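PDB 3C3K: alanine racemase from Actinobacillus succinogenes, which is of uncertain function despite its name, but has the two-domain fold of periplasmic-binding-protein-like sensors and probably binds a small molecule between its domains. Local coordinates for residues 12-17 with 68-73; 90-95 with 102-107. All blocks are in the same frame, centred on the assembly; numbering follows the deposited sequence.

Interaction 1 of 2, residues 12-17 with 68-73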
# COMPACT_ATOMS: atom_id res chain seq x y z
N LEU B 12 -3.53 -14.76 -12.72
CA LEU B 12 -2.84 -14.76 -11.43
C LEU B 12 -1.67 -13.76 -11.39
O LEU B 12 -0.73 -13.83 -12.21
CB LEU B 12 -2.32 -16.18 -11.09
CG LEU B 12 -1.47 -16.36 -9.82
CD1 LEU B 12 -2.26 -15.98 -8.54
CD2 LEU B 12 -1.05 -17.76 -9.70
N VAL B 13 -1.70 -12.83 -10.42
CA VAL B 13 -0.50 -12.03 -10.12
C VAL B 13 0.14 -12.49 -8.82
O VAL B 13 -0.51 -12.51 -7.79
CB VAL B 13 -0.84 -10.54 -10.07
CG1 VAL B 13 0.43 -9.69 -10.00
CG2 VAL B 13 -1.70 -10.14 -11.30
N MET B 14 1.43 -12.84 -8.88
CA MET B 14 2.21 -13.21 -7.71
C MET B 14 2.99 -11.97 -7.30
O MET B 14 3.97 -11.61 -7.95
CB MET B 14 3.16 -14.37 -8.06
CG MET B 14 2.48 -15.79 -8.04
SD MET B 14 3.45 -17.25 -8.66
CE MET B 14 4.51 -16.46 -9.65
N VAL B 15 2.55 -11.34 -6.22
CA VAL B 15 3.04 -10.04 -5.77
C VAL B 15 4.18 -10.21 -4.77
O VAL B 15 4.12 -11.08 -3.87
CB VAL B 15 1.86 -9.32 -5.09
CG1 VAL B 15 2.27 -8.01 -4.49
CG2 VAL B 15 0.80 -9.06 -6.16
N SER B 16 5.24 -9.41 -4.92
CA SER B 16 6.35 -9.52 -3.99
C SER B 16 6.03 -8.97 -2.59
O SER B 16 6.46 -9.51 -1.61
CB SER B 16 7.59 -8.85 -4.59
OG SER B 16 7.23 -7.54 -4.93
N ASN B 17 5.26 -7.91 -2.49
CA ASN B 17 4.80 -7.45 -1.15
C ASN B 17 3.62 -6.51 -1.31
O ASN B 17 3.72 -5.41 -1.83
CB ASN B 17 5.97 -6.74 -0.38
CG ASN B 17 5.58 -6.30 1.02
OD1 ASN B 17 4.41 -6.19 1.36
ND2 ASN B 17 6.60 -6.01 1.85
N VAL B 68 0.16 -16.38 -15.59
CA VAL B 68 0.72 -15.81 -14.37
C VAL B 68 1.72 -14.64 -14.66
O VAL B 68 2.55 -14.73 -15.55
CB VAL B 68 1.28 -16.96 -13.44
CG1 VAL B 68 2.09 -17.89 -14.21
CG2 VAL B 68 2.10 -16.43 -12.23
N ILE B 69 1.55 -13.51 -13.94
CA ILE B 69 2.57 -12.44 -13.88
C ILE B 69 3.15 -12.49 -12.51
O ILE B 69 2.41 -12.58 -11.54
CB ILE B 69 1.94 -11.07 -14.14
CG1 ILE B 69 1.34 -11.09 -15.53
CG2 ILE B 69 3.02 -9.92 -14.02
CD1 ILE B 69 0.42 -9.86 -15.82
N THR B 70 4.46 -12.62 -12.43
CA THR B 70 5.17 -12.70 -11.16
C THR B 70 6.08 -11.47 -10.93
O THR B 70 6.70 -10.97 -11.86
CB THR B 70 5.98 -14.04 -11.02
OG1 THR B 70 6.48 -14.11 -9.66
CG2 THR B 70 7.14 -14.16 -12.06
N MET B 71 6.09 -10.96 -9.69
CA MET B 71 6.96 -9.92 -9.30
C MET B 71 7.96 -10.55 -8.26
O MET B 71 8.76 -9.83 -7.68
CB MET B 71 6.18 -8.75 -8.67
CG MET B 71 4.88 -8.21 -9.46
SD MET B 71 4.08 -6.85 -8.45
CE MET B 71 5.31 -5.71 -8.74
N ASP B 72 8.00 -11.88 -8.14
CA ASP B 72 8.98 -12.50 -7.20
C ASP B 72 10.43 -12.49 -7.62
O ASP B 72 10.76 -12.21 -8.81
CB ASP B 72 8.58 -13.95 -6.95
CG ASP B 72 7.43 -14.08 -5.95
OD1 ASP B 72 7.07 -13.08 -5.35
OD2 ASP B 72 6.98 -15.23 -5.71
N ALA B 73 11.32 -12.82 -6.67
CA ALA B 73 12.75 -12.89 -6.95
C ALA B 73 13.00 -13.79 -8.16
O ALA B 73 12.37 -14.87 -8.33
CB ALA B 73 13.54 -13.43 -5.70
O HOH W 1 8.95 -6.72 -6.68

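Interaction 2 of 2, residues 90-95 with 102-107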
# COMPACT_ATOMS: atom_id res chain seq x y z
N VAL B 90 4.99 -14.14 -17.33
CA VAL B 90 5.72 -12.89 -17.51
C VAL B 90 6.29 -12.50 -16.19
O VAL B 90 5.62 -12.63 -15.19
CB VAL B 90 4.83 -11.72 -17.98
CG1 VAL B 90 5.62 -10.44 -18.02
CG2 VAL B 90 4.24 -11.96 -19.38
N GLN B 91 7.52 -12.01 -16.19
CA GLN B 91 8.16 -11.55 -14.98
C GLN B 91 8.23 -10.04 -14.98
O GLN B 91 8.58 -9.42 -15.99
CB GLN B 91 9.55 -12.18 -14.82
CG GLN B 91 10.49 -11.34 -13.85
CD GLN B 91 10.44 -11.95 -12.45
OE1 GLN B 91 10.51 -13.16 -12.33
NE2 GLN B 91 10.32 -11.12 -11.42
N CYS B 92 7.85 -9.43 -13.87
CA CYS B 92 7.96 -7.97 -13.69
C CYS B 92 9.08 -7.59 -12.76
O CYS B 92 9.28 -8.22 -11.72
CB CYS B 92 6.71 -7.40 -13.01
SG CYS B 92 5.24 -7.34 -13.99
N ALA B 93 9.78 -6.51 -13.09
CA ALA B 93 10.69 -5.84 -12.18
C ALA B 93 11.95 -6.60 -11.87
O ALA B 93 12.71 -6.14 -11.09
CB ALA B 93 10.00 -5.46 -10.86
N GLU B 94 12.16 -7.75 -12.47
CA GLU B 94 13.47 -8.40 -12.46
C GLU B 94 13.94 -8.52 -13.93
O GLU B 94 13.15 -8.76 -14.83
CB GLU B 94 13.41 -9.77 -11.80
CG GLU B 94 13.15 -9.77 -10.30
CD GLU B 94 14.42 -9.64 -9.50
OE1 GLU B 94 15.17 -8.68 -9.75
OE2 GLU B 94 14.66 -10.51 -8.63
N TYR B 95 15.22 -8.32 -14.15
CA TYR B 95 15.77 -8.32 -15.51
C TYR B 95 16.93 -9.28 -15.66
O TYR B 95 17.99 -9.04 -15.06
CB TYR B 95 16.26 -6.92 -15.86
CG TYR B 95 16.86 -6.75 -17.22
CD1 TYR B 95 16.14 -7.07 -18.35
CD2 TYR B 95 18.11 -6.19 -17.38
CE1 TYR B 95 16.65 -6.90 -19.61
CE2 TYR B 95 18.64 -5.99 -18.62
CZ TYR B 95 17.87 -6.34 -19.74
OH TYR B 95 18.34 -6.16 -20.98
N SER B 102 9.56 -13.95 -20.49
CA SER B 102 9.54 -12.58 -20.88
C SER B 102 9.32 -11.70 -19.68
O SER B 102 8.65 -12.09 -18.73
CB SER B 102 8.44 -12.31 -21.93
OG SER B 102 8.68 -13.10 -23.08
N SER B 103 9.86 -10.47 -19.74
CA SER B 103 9.92 -9.58 -18.59
C SER B 103 9.69 -8.16 -19.03
O SER B 103 9.87 -7.81 -20.20
CB SER B 103 11.28 -9.67 -17.89
OG SER B 103 12.25 -9.24 -18.83
N VAL B 104 9.38 -7.33 -18.06
CA VAL B 104 9.28 -5.89 -18.23
C VAL B 104 9.75 -5.26 -16.90
O VAL B 104 9.34 -5.67 -15.83
CB VAL B 104 7.85 -5.45 -18.67
CG1 VAL B 104 6.78 -5.96 -17.75
CG2 VAL B 104 7.74 -3.90 -18.70
N SER B 105 10.70 -4.33 -16.99
CA SER B 105 11.35 -3.69 -15.84
C SER B 105 12.13 -2.48 -16.30
O SER B 105 12.10 -2.13 -17.49
CB SER B 105 12.31 -4.63 -15.12
OG SER B 105 13.28 -5.10 -15.99
N ILE B 106 12.78 -1.79 -15.36
CA ILE B 106 13.74 -0.78 -15.70
C ILE B 106 15.15 -1.40 -15.62
O ILE B 106 15.30 -2.56 -15.20
CB ILE B 106 13.67 0.42 -14.69
CG1 ILE B 106 14.13 -0.03 -13.28
CG2 ILE B 106 12.26 1.05 -14.73
CD1 ILE B 106 14.57 1.07 -12.34
N ASP B 107 16.16 -0.59 -15.98
CA ASP B 107 17.56 -0.99 -15.80
C ASP B 107 18.06 -0.48 -14.43
O ASP B 107 18.45 0.66 -14.29
CB ASP B 107 18.41 -0.36 -16.92
CG ASP B 107 19.87 -0.76 -16.86
OD1 ASP B 107 20.40 -1.22 -15.83
OD2 ASP B 107 20.53 -0.58 -17.86
O HOH W 2 14.01 -10.78 -16.74

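Interaction 1 of 2, residues 12-17 with 68-73
The flat groups here are the peptides of two parallel strands, 12-15 and 68-70, and the carboxylate of Asp72; no aromatic ring takes part. One face of this sheet carries Leu12, Met14, Val68 and Thr70. The other carries Val13 and Ile69, with Val13 packed on helix 21-35. Between the strands, Ile69 N reaches Leu12 O (2.9 Å), Met14 N reaches Ile69 O (2.8 Å) and Met71 N reaches Met14 O (2.8 Å), each donor nearly along the C=O axis. Met14 does most of the side-chain work. Its near-eclipsed last torsion (chi3 -24°) folds Met14 CE obliquely across the neighbouring strand, tight against Thr70 CB at 3.1 Å and resting on Val68 CG2 at 3.5 Å. Thr70 OG1 accepts from Asp72 N (3.1 Å), an ST turn just where strand 68-70 ends. There a water bridges Ser16 OG (2.6 Å) and Met71 O (3.3 Å), while Ser16 N is buried without a partner. Asp72 OD1 has weak hydrogen bonds with Ser48 N and with Thr46 OG1, a hydroxyl that Val15 O also engages. OD2 lies close to Glu76 OE1, which would probably raise the pKa of one acid and may leave it protonated.

Interaction 2 of 2, residues 90-95 with 102-107
Tyr95 and Val104 bury the most surface here, with Ser103 and Ser105 close behind, and the four account for two quite different sides of the contact. Val104 belongs to the regular part, where strands 90-92 and 102-105 run parallel. Its N donates to Gln91 O (3.0 Å, bent to 147° at the hydrogen), and its O receives the much straighter bond from Ala93 N (2.9 Å, 171°). Two residues earlier on each strand, Gln91 N donates to Ser102 O at 2.8 Å. The side chain of Val104 shares a face with Cys92, whose SG stands a loose 4.3 Å from Val104 CG1. On the other face Gln91 and Ser103 lie side by side; the bent chain of Gln91 carries NE2 away to Cys92 O, which it meets from above the carbonyl plane, and to Asp72 O.

Past Cys92 the path changes. Ala93 has a positive phi (71°), so the chain turns sharply, and Ser105 CB fits against Ala93 CA at 3.6 Å. The turn brings Tyr95 back along the second strand: Tyr95 CB sits 3.5 Å from Ser105 OG, and with CG anti to the backbone N the ring lies so that Ser103 OG is at its edge. Ser103 OG itself bonds His264 ND1, and a water donating to Glu94 O (2.9 Å) joins it weakly.

Helix 239-254 covers the face of Val104 and Cys92 through Ala246, and strand 264-266 flanks 102-105, with Leu266 touching both Tyr95 and Ser105. Glu94 OE2 accepts from Gln137 N at the start of helix 137-152, while Asp107 N-caps helix 108-121 by accepting from Ala110 N.

Interactions 1 and 2 are two strand pairings in one parallel sheet, ordered 39-45, 9-15, 68-70, 89-92, 102-105, 264-266, separated by the 68-70/89-92 pairing, with centres 11 Å apart. Along the chain they come in series: interaction 1 closes before interaction 2 opens. Strands 68-70 and 89-92 join them, through a probable hydrogen bond from Cys92 N to Thr70 O (2.8 Å) and packing of Ile69 CG2 on Cys92 SG. Tyr136, just ahead of helix 137-152, touches both Ser16 and Glu94. The loops after these strands, near bound glycerol, thus face the other domain, consistent with the ligand-binding cleft of this fold.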